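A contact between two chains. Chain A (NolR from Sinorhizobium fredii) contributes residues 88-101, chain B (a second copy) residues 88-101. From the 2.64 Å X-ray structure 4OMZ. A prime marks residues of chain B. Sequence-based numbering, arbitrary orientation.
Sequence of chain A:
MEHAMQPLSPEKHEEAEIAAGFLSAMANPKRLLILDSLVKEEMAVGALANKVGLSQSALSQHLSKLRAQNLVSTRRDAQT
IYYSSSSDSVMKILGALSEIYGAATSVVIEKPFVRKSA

Chain A (88-101) DSVMKILGALSEIY
Chain B (88-101) DSVMKILGALSEIY

Each stretch is a single helix from Asp88 to Tyr101. Phi and psi stay near -60° and -45° until Tyr101, where they are -113° and -2° in chain A. Backbone N to O hydrogen bonds link each residue from Lys92 onward to the one four positions earlier, beginning with Lys92 N to Asp88 O at 2.9 Å.

The two helices run antiparallel. Their N-to-C directions differ by 162°, and their axes approach to 9.3 Å. The register is nearly symmetric. Lys92 CA lies 6.0 Å from Ala96′ CA, and Ala96 CA lies 5.9 Å from Lys92′ CA. Farther out, Ser89 CA is 6.0 Å from Ile100′ CA, and Ile100 CA is 6.1 Å from Ser89′ CA. Together the stretches bury 616 Å².

The apolar contacts involve Ile93, Ala96 and Ile100 of both chains. Ala96 points its CB toward the other helix, and its small side chain leaves room for close backbones. Ile93 CD1 sits 3.8 Å from Ala96′ CB; Ala96 CB sits 3.7 Å from Ile93′ CD1. The CA-to-CB bond of Ile93 points sideways, but its chi1 and chi2, both m in each chain, bring the end of the side chain inward. The two Ile93 CD1 atoms meet at 4.3 Å, Ile93 CD1 to Ile93′ CD1. Ile100 is m at chi1 and t at chi2. Ile93 CD1 lies 4.2 Å from Ile100′ CD1, and Ile100 CD1 lies 4.5 Å from Ile93′ CD1.

Mixed contacts extend this packing. The aliphatic part of Lys92 lies along Ile100′, with Lys92 CD 3.9 Å from Ile100′ CG1. The reciprocal distance, Ile100 CG1 to Lys92′ CD, is 3.7 Å. Ser89, chi1 m, places OG 3.4 Å from Ile100′ CG2. Ile100 CG2 is likewise 3.4 Å from Ser89′ OG. These are van der Waals contacts; no hydrogen bond crosses between the stretches.

The charged contacts break the symmetry. Lys92 has chi1 m, chi2 and chi3 t, and chi4 -98°. Its NZ forms a salt bridge with Glu99′, Lys92 NZ to Glu99′ OE1 3.2 Å. Lys92′ shares the first three rotamers but has chi4 p. Its ammonium group turns to its own helix, where Lys92′ NZ donates to Asp88′ OD1 at 2.7 Å in a salt bridge. A weak hydrogen bond joins Lys92′ NZ to Asp88′ OD2 at 2.9 Å. The closest approach of Glu99 to this lysine is to carbon, with Glu99 OE1 3.7 Å from Lys92′ CE.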

ATOM      1  N   ASP A  88      -3.122 -14.499   1.418  1.00 19.35           N
ATOM      2  CA  ASP A  88      -1.670 -14.578   1.492  1.00 23.28           C
ATOM      3  C   ASP A  88      -1.024 -13.214   1.212  1.00 24.11           C
ATOM      4  O   ASP A  88      -0.031 -12.845   1.844  1.00 18.86           O
ATOM      5  CB  ASP A  88      -1.143 -15.632   0.521  1.00 30.78           C
ATOM      6  CG  ASP A  88       0.368 -15.657   0.460  1.00 45.46           C
ATOM      7  OD1 ASP A  88       0.987 -16.246   1.370  1.00 49.24           O
ATOM      8  OD2 ASP A  88       0.935 -15.094  -0.501  1.00 54.86           O
ATOM      9  N   SER A  89      -1.592 -12.475   0.262  1.00 19.17           N
ATOM     10  CA  SER A  89      -1.126 -11.129  -0.070  1.00 23.04           C
ATOM     11  C   SER A  89      -1.185 -10.182   1.131  1.00 29.50           C
ATOM     12  O   SER A  89      -0.186  -9.536   1.489  1.00 25.85           O
ATOM     13  CB  SER A  89      -1.964 -10.549  -1.206  1.00 31.33           C
ATOM     14  OG  SER A  89      -1.807 -11.298  -2.393  1.00 48.08           O
ATOM     15  N   VAL A  90      -2.366 -10.105   1.741  1.00 32.00           N
ATOM     16  CA  VAL A  90      -2.573  -9.249   2.902  1.00 38.59           C
ATOM     17  C   VAL A  90      -1.596  -9.637   3.999  1.00 34.31           C
ATOM     18  O   VAL A  90      -0.981  -8.778   4.622  1.00 40.71           O
ATOM     19  CB  VAL A  90      -4.026  -9.337   3.441  1.00 18.55           C
ATOM     20  CG1 VAL A  90      -4.135  -8.650   4.796  1.00 19.04           C
ATOM     21  CG2 VAL A  90      -4.991  -8.703   2.456  1.00 18.76           C
ATOM     22  N   MET A  91      -1.423 -10.935   4.212  1.00 24.97           N
ATOM     23  CA  MET A  91      -0.518 -11.383   5.256  1.00 28.89           C
ATOM     24  C   MET A  91       0.930 -11.005   4.966  1.00 27.22           C
ATOM     25  O   MET A  91       1.673 -10.654   5.883  1.00 33.31           O
ATOM     26  CB  MET A  91      -0.649 -12.893   5.463  1.00 23.85           C
ATOM     27  CG  MET A  91      -1.763 -13.245   6.432  1.00 23.37           C
ATOM     28  SD  MET A  91      -2.317 -14.951   6.328  1.00 56.70           S
ATOM     29  CE  MET A  91      -4.080 -14.699   6.497  1.00 60.43           C
ATOM     30  N   LYS A  92       1.333 -11.053   3.702  1.00 18.73           N
ATOM     31  CA  LYS A  92       2.695 -10.663   3.357  1.00 22.77           C
ATOM     32  C   LYS A  92       2.910  -9.169   3.577  1.00 24.97           C
ATOM     33  O   LYS A  92       3.953  -8.754   4.096  1.00 24.74           O
ATOM     34  CB  LYS A  92       3.025 -11.047   1.917  1.00 19.24           C
ATOM     35  CG  LYS A  92       3.405 -12.513   1.770  1.00 19.99           C
ATOM     36  CD  LYS A  92       3.345 -12.983   0.328  1.00 23.69           C
ATOM     37  CE  LYS A  92       3.902 -14.383   0.204  1.00 24.82           C
ATOM     38  NZ  LYS A  92       5.316 -14.365  -0.246  1.00 47.53           N
ATOM     39  N   ILE A  93       1.926  -8.356   3.199  1.00 26.27           N
ATOM     40  CA  ILE A  93       2.070  -6.916   3.402  1.00 35.22           C
ATOM     41  C   ILE A  93       2.068  -6.579   4.894  1.00 36.37           C
ATOM     42  O   ILE A  93       2.881  -5.776   5.346  1.00 41.28           O
ATOM     43  CB  ILE A  93       0.972  -6.120   2.681  1.00 29.02           C
ATOM     44  CG1 ILE A  93       1.108  -6.309   1.167  1.00 25.09           C
ATOM     45  CG2 ILE A  93       1.072  -4.642   3.022  1.00 18.85           C
ATOM     46  CD1 ILE A  93       2.460  -5.914   0.626  1.00 18.80           C
ATOM     47  N   LEU A  94       1.178  -7.210   5.658  1.00 34.23           N
ATOM     48  CA  LEU A  94       1.144  -7.007   7.105  1.00 29.01           C
ATOM     49  C   LEU A  94       2.463  -7.444   7.724  1.00 25.02           C
ATOM     50  O   LEU A  94       2.904  -6.865   8.704  1.00 21.19           O
ATOM     51  CB  LEU A  94      -0.016  -7.764   7.765  1.00 20.03           C
ATOM     52  CG  LEU A  94      -1.466  -7.296   7.593  1.00 20.09           C
ATOM     53  CD1 LEU A  94      -2.385  -8.131   8.475  1.00 22.33           C
ATOM     54  CD2 LEU A  94      -1.617  -5.833   7.938  1.00 20.75           C
ATOM     55  N   GLY A  95       3.081  -8.478   7.159  1.00 20.15           N
ATOM     56  CA  GLY A  95       4.374  -8.938   7.630  1.00 20.96           C
ATOM     57  C   GLY A  95       5.428  -7.871   7.393  1.00 31.58           C
ATOM     58  O   GLY A  95       6.238  -7.560   8.274  1.00 22.27           O
ATOM     59  N   ALA A  96       5.416  -7.312   6.186  1.00 37.53           N
ATOM     60  CA  ALA A  96       6.330  -6.235   5.839  1.00 27.30           C
ATOM     61  C   ALA A  96       6.177  -5.052   6.792  1.00 22.97           C
ATOM     62  O   ALA A  96       7.151  -4.599   7.380  1.00 25.44           O
ATOM     63  CB  ALA A  96       6.096  -5.797   4.410  1.00 20.56           C
ATOM     64  N   LEU A  97       4.945  -4.582   6.972  1.00 28.92           N
ATOM     65  CA  LEU A  97       4.672  -3.455   7.860  1.00 29.66           C
ATOM     66  C   LEU A  97       5.069  -3.779   9.288  1.00 24.07           C
ATOM     67  O   LEU A  97       5.563  -2.925  10.012  1.00 31.50           O
ATOM     68  CB  LEU A  97       3.197  -3.059   7.796  1.00 27.16           C
ATOM     69  CG  LEU A  97       2.783  -2.422   6.468  1.00 36.60           C
ATOM     70  CD1 LEU A  97       1.295  -2.081   6.455  1.00 37.09           C
ATOM     71  CD2 LEU A  97       3.636  -1.185   6.188  1.00 30.28           C
ATOM     72  N   SER A  98       4.829  -5.020   9.686  1.00 30.78           N
ATOM     73  CA  SER A  98       5.218  -5.509  10.998  1.00 32.31           C
ATOM     74  C   SER A  98       6.716  -5.345  11.192  1.00 39.36           C
ATOM     75  O   SER A  98       7.167  -4.923  12.251  1.00 50.80           O
ATOM     76  CB  SER A  98       4.819  -6.976  11.162  1.00 24.10           C
ATOM     77  OG  SER A  98       5.109  -7.439  12.466  1.00 44.56           O
ATOM     78  N   GLU A  99       7.486  -5.679  10.164  1.00 27.76           N
ATOM     79  CA  GLU A  99       8.938  -5.554  10.253  1.00 34.45           C
ATOM     80  C   GLU A  99       9.414  -4.102  10.183  1.00 36.85           C
ATOM     81  O   GLU A  99      10.386  -3.734  10.840  1.00 50.66           O
ATOM     82  CB  GLU A  99       9.604  -6.378   9.153  1.00 28.26           C
ATOM     83  CG  GLU A  99       9.366  -7.864   9.301  1.00 39.52           C
ATOM     84  CD  GLU A  99      10.236  -8.691   8.383  1.00 63.73           C
ATOM     85  OE1 GLU A  99      10.849  -8.113   7.458  1.00 65.54           O
ATOM     86  OE2 GLU A  99      10.311  -9.921   8.590  1.00 80.50           O
ATOM     87  N   ILE A 100       8.728  -3.283   9.392  1.00 29.27           N
ATOM     88  CA  ILE A 100       9.051  -1.864   9.283  1.00 26.04           C
ATOM     89  C   ILE A 100       8.806  -1.106  10.590  1.00 36.20           C
ATOM     90  O   ILE A 100       9.639  -0.305  11.015  1.00 36.83           O
ATOM     91  CB  ILE A 100       8.223  -1.190   8.159  1.00 28.45           C
ATOM     92  CG1 ILE A 100       8.624  -1.732   6.786  1.00 26.77           C
ATOM     93  CG2 ILE A 100       8.373   0.324   8.199  1.00 25.98           C
ATOM     94  CD1 ILE A 100       7.557  -1.546   5.727  1.00 23.09           C
ATOM     95  N   TYR A 101       7.675  -1.386  11.233  1.00 41.06           N
ATOM     96  CA  TYR A 101       7.196  -0.575  12.355  1.00 44.36           C
ATOM     97  C   TYR A 101       7.217  -1.310  13.694  1.00 49.76           C
ATOM     98  O   TYR A 101       6.889  -0.727  14.730  1.00 49.25           O
ATOM     99  CB  TYR A 101       5.775  -0.079  12.083  1.00 28.09           C
ATOM    100  CG  TYR A 101       5.659   0.887  10.927  1.00 30.24           C
ATOM    101  CD1 TYR A 101       6.127   2.194  11.031  1.00 38.28           C
ATOM    102  CD2 TYR A 101       5.056   0.501   9.741  1.00 26.49           C
ATOM    103  CE1 TYR A 101       6.012   3.082   9.969  1.00 28.59           C
ATOM    104  CE2 TYR A 101       4.936   1.378   8.679  1.00 26.83           C
ATOM    105  CZ  TYR A 101       5.413   2.663   8.795  1.00 30.83           C
ATOM    106  OH  TYR A 101       5.281   3.519   7.727  1.00 31.89           O
TER
ATOM    107  N   ASP B  88      14.564   1.253   3.157  1.00 22.27           N
ATOM    108  CA  ASP B  88      14.388  -0.113   3.632  1.00 21.30           C
ATOM    109  C   ASP B  88      12.915  -0.527   3.518  1.00 27.93           C
ATOM    110  O   ASP B  88      12.595  -1.657   3.123  1.00 26.84           O
ATOM    111  CB  ASP B  88      14.874  -0.230   5.081  1.00 24.19           C
ATOM    112  CG  ASP B  88      14.660  -1.616   5.666  1.00 45.25           C
ATOM    113  OD1 ASP B  88      13.646  -1.821   6.366  1.00 52.92           O
ATOM    114  OD2 ASP B  88      15.496  -2.509   5.406  1.00 53.50           O
ATOM    115  N   SER B  89      12.030   0.411   3.846  1.00 20.83           N
ATOM    116  CA  SER B  89      10.588   0.206   3.746  1.00 20.60           C
ATOM    117  C   SER B  89      10.159  -0.138   2.327  1.00 23.69           C
ATOM    118  O   SER B  89       9.494  -1.165   2.087  1.00 27.50           O
ATOM    119  CB  SER B  89       9.841   1.457   4.213  1.00 20.72           C
ATOM    120  OG  SER B  89      10.072   1.707   5.585  1.00 46.78           O
ATOM    121  N   VAL B  90      10.563   0.717   1.388  1.00 20.82           N
ATOM    122  CA  VAL B  90      10.220   0.527  -0.012  1.00 28.22           C
ATOM    123  C   VAL B  90      10.691  -0.843  -0.457  1.00 20.62           C
ATOM    124  O   VAL B  90       9.950  -1.568  -1.106  1.00 22.25           O
ATOM    125  CB  VAL B  90      10.851   1.613  -0.921  1.00 33.74           C
ATOM    126  CG1 VAL B  90      10.722   1.226  -2.384  1.00 28.03           C
ATOM    127  CG2 VAL B  90      10.206   2.966  -0.677  1.00 29.89           C
ATOM    128  N   MET B  91      11.903  -1.219  -0.059  1.00 22.04           N
ATOM    129  CA  MET B  91      12.454  -2.511  -0.452  1.00 32.27           C
ATOM    130  C   MET B  91      11.679  -3.689   0.133  1.00 26.09           C
ATOM    131  O   MET B  91      11.512  -4.709  -0.529  1.00 27.09           O
ATOM    132  CB  MET B  91      13.923  -2.608  -0.051  1.00 28.91           C
ATOM    133  CG  MET B  91      14.853  -2.002  -1.080  1.00 27.72           C
ATOM    134  SD  MET B  91      16.489  -1.634  -0.429  1.00 52.47           S
ATOM    135  CE  MET B  91      16.777  -0.045  -1.204  1.00 65.81           C
ATOM    136  N   LYS B  92      11.199  -3.553   1.364  1.00 24.14           N
ATOM    137  CA  LYS B  92      10.407  -4.630   1.953  1.00 29.09           C
ATOM    138  C   LYS B  92       9.074  -4.799   1.226  1.00 28.01           C
ATOM    139  O   LYS B  92       8.643  -5.928   0.953  1.00 30.48           O
ATOM    140  CB  LYS B  92      10.161  -4.380   3.442  1.00 27.66           C
ATOM    141  CG  LYS B  92      11.315  -4.785   4.346  1.00 21.28           C
ATOM    142  CD  LYS B  92      11.157  -4.172   5.729  1.00 34.88           C
ATOM    143  CE  LYS B  92      12.167  -4.740   6.709  1.00 40.10           C
ATOM    144  NZ  LYS B  92      13.569  -4.546   6.249  1.00 48.75           N
ATOM    145  N   ILE B  93       8.431  -3.682   0.898  1.00 23.66           N
ATOM    146  CA  ILE B  93       7.157  -3.753   0.188  1.00 31.74           C
ATOM    147  C   ILE B  93       7.358  -4.306  -1.222  1.00 25.64           C
ATOM    148  O   ILE B  93       6.586  -5.150  -1.677  1.00 32.03           O
ATOM    149  CB  ILE B  93       6.453  -2.378   0.119  1.00 26.59           C
ATOM    150  CG1 ILE B  93       6.045  -1.934   1.518  1.00 19.95           C
ATOM    151  CG2 ILE B  93       5.207  -2.451  -0.748  1.00 19.85           C
ATOM    152  CD1 ILE B  93       5.157  -2.935   2.221  1.00 20.13           C
ATOM    153  N   LEU B  94       8.402  -3.850  -1.906  1.00 23.94           N
ATOM    154  CA  LEU B  94       8.708  -4.365  -3.237  1.00 29.16           C
ATOM    155  C   LEU B  94       9.026  -5.855  -3.183  1.00 20.39           C
ATOM    156  O   LEU B  94       8.667  -6.600  -4.090  1.00 31.77           O
ATOM    157  CB  LEU B  94       9.880  -3.610  -3.871  1.00 20.07           C
ATOM    158  CG  LEU B  94       9.625  -2.168  -4.311  1.00 23.19           C
ATOM    159  CD1 LEU B  94      10.809  -1.616  -5.092  1.00 20.02           C
ATOM    160  CD2 LEU B  94       8.345  -2.055  -5.121  1.00 21.82           C
ATOM    161  N   GLY B  95       9.681  -6.290  -2.113  1.00 20.50           N
ATOM    162  CA  GLY B  95       9.992  -7.697  -1.948  1.00 20.92           C
ATOM    163  C   GLY B  95       8.717  -8.508  -1.820  1.00 26.40           C
ATOM    164  O   GLY B  95       8.539  -9.547  -2.484  1.00 30.01           O
ATOM    165  N   ALA B  96       7.817  -8.016  -0.971  1.00 24.80           N
ATOM    166  CA  ALA B  96       6.518  -8.653  -0.789  1.00 21.13           C
ATOM    167  C   ALA B  96       5.774  -8.754  -2.119  1.00 26.45           C
ATOM    168  O   ALA B  96       5.315  -9.828  -2.492  1.00 21.64           O
ATOM    169  CB  ALA B  96       5.697  -7.894   0.221  1.00 20.93           C
ATOM    170  N   LEU B  97       5.695  -7.640  -2.844  1.00 26.98           N
ATOM    171  CA  LEU B  97       4.995  -7.594  -4.124  1.00 22.17           C
ATOM    172  C   LEU B  97       5.611  -8.560  -5.134  1.00 28.66           C
ATOM    173  O   LEU B  97       4.903  -9.210  -5.906  1.00 28.86           O
ATOM    174  CB  LEU B  97       5.015  -6.173  -4.691  1.00 22.18           C
ATOM    175  CG  LEU B  97       4.223  -5.086  -3.962  1.00 22.92           C
ATOM    176  CD1 LEU B  97       4.396  -3.751  -4.669  1.00 20.27           C
ATOM    177  CD2 LEU B  97       2.750  -5.462  -3.860  1.00 26.12           C
ATOM    178  N   SER B  98       6.937  -8.637  -5.123  1.00 27.79           N
ATOM    179  CA  SER B  98       7.668  -9.570  -5.966  1.00 31.36           C
ATOM    180  C   SER B  98       7.227 -10.998  -5.680  1.00 36.39           C
ATOM    181  O   SER B  98       7.012 -11.791  -6.592  1.00 47.42           O
ATOM    182  CB  SER B  98       9.170  -9.441  -5.731  1.00 34.27           C
ATOM    183  OG  SER B  98       9.658  -8.214  -6.235  1.00 51.28           O
ATOM    184  N   GLU B  99       7.084 -11.318  -4.400  1.00 23.94           N
ATOM    185  CA  GLU B  99       6.696 -12.669  -4.009  1.00 26.62           C
ATOM    186  C   GLU B  99       5.215 -12.958  -4.291  1.00 41.85           C
ATOM    187  O   GLU B  99       4.850 -14.078  -4.637  1.00 49.54           O
ATOM    188  CB  GLU B  99       7.013 -12.877  -2.530  1.00 28.94           C
ATOM    189  CG  GLU B  99       8.493 -12.736  -2.230  1.00 43.87           C
ATOM    190  CD  GLU B  99       9.068 -13.932  -1.515  1.00 62.14           C
ATOM    191  OE1 GLU B  99       8.481 -14.348  -0.492  1.00 72.76           O
ATOM    192  OE2 GLU B  99      10.104 -14.460  -1.982  1.00 63.72           O
ATOM    193  N   ILE B 100       4.372 -11.944  -4.134  1.00 36.28           N
ATOM    194  CA  ILE B 100       2.946 -12.044  -4.427  1.00 27.23           C
ATOM    195  C   ILE B 100       2.665 -12.273  -5.907  1.00 31.41           C
ATOM    196  O   ILE B 100       1.828 -13.102  -6.269  1.00 24.13           O
ATOM    197  CB  ILE B 100       2.195 -10.761  -3.998  1.00 26.43           C
ATOM    198  CG1 ILE B 100       2.216 -10.594  -2.478  1.00 26.64           C
ATOM    199  CG2 ILE B 100       0.762 -10.767  -4.531  1.00 22.79           C
ATOM    200  CD1 ILE B 100       1.981  -9.167  -2.026  1.00 23.67           C
ATOM    201  N   TYR B 101       3.379 -11.538  -6.757  1.00 32.21           N
ATOM    202  CA  TYR B 101       3.056 -11.471  -8.180  1.00 40.81           C
ATOM    203  C   TYR B 101       4.090 -12.136  -9.080  1.00 45.61           C
ATOM    204  O   TYR B 101       3.890 -12.232 -10.290  1.00 51.82           O
ATOM    205  CB  TYR B 101       2.902 -10.007  -8.612  1.00 23.11           C
ATOM    206  CG  TYR B 101       1.703  -9.303  -8.032  1.00 31.38           C
ATOM    207  CD1 TYR B 101       0.430  -9.566  -8.505  1.00 32.05           C
ATOM    208  CD2 TYR B 101       1.844  -8.378  -7.006  1.00 31.09           C
ATOM    209  CE1 TYR B 101      -0.678  -8.927  -7.973  1.00 35.13           C
ATOM    210  CE2 TYR B 101       0.745  -7.732  -6.471  1.00 33.18           C
ATOM    211  CZ  TYR B 101      -0.513  -8.009  -6.961  1.00 36.21           C
ATOM    212  OH  TYR B 101      -1.613  -7.369  -6.435  1.00 43.64           O
TER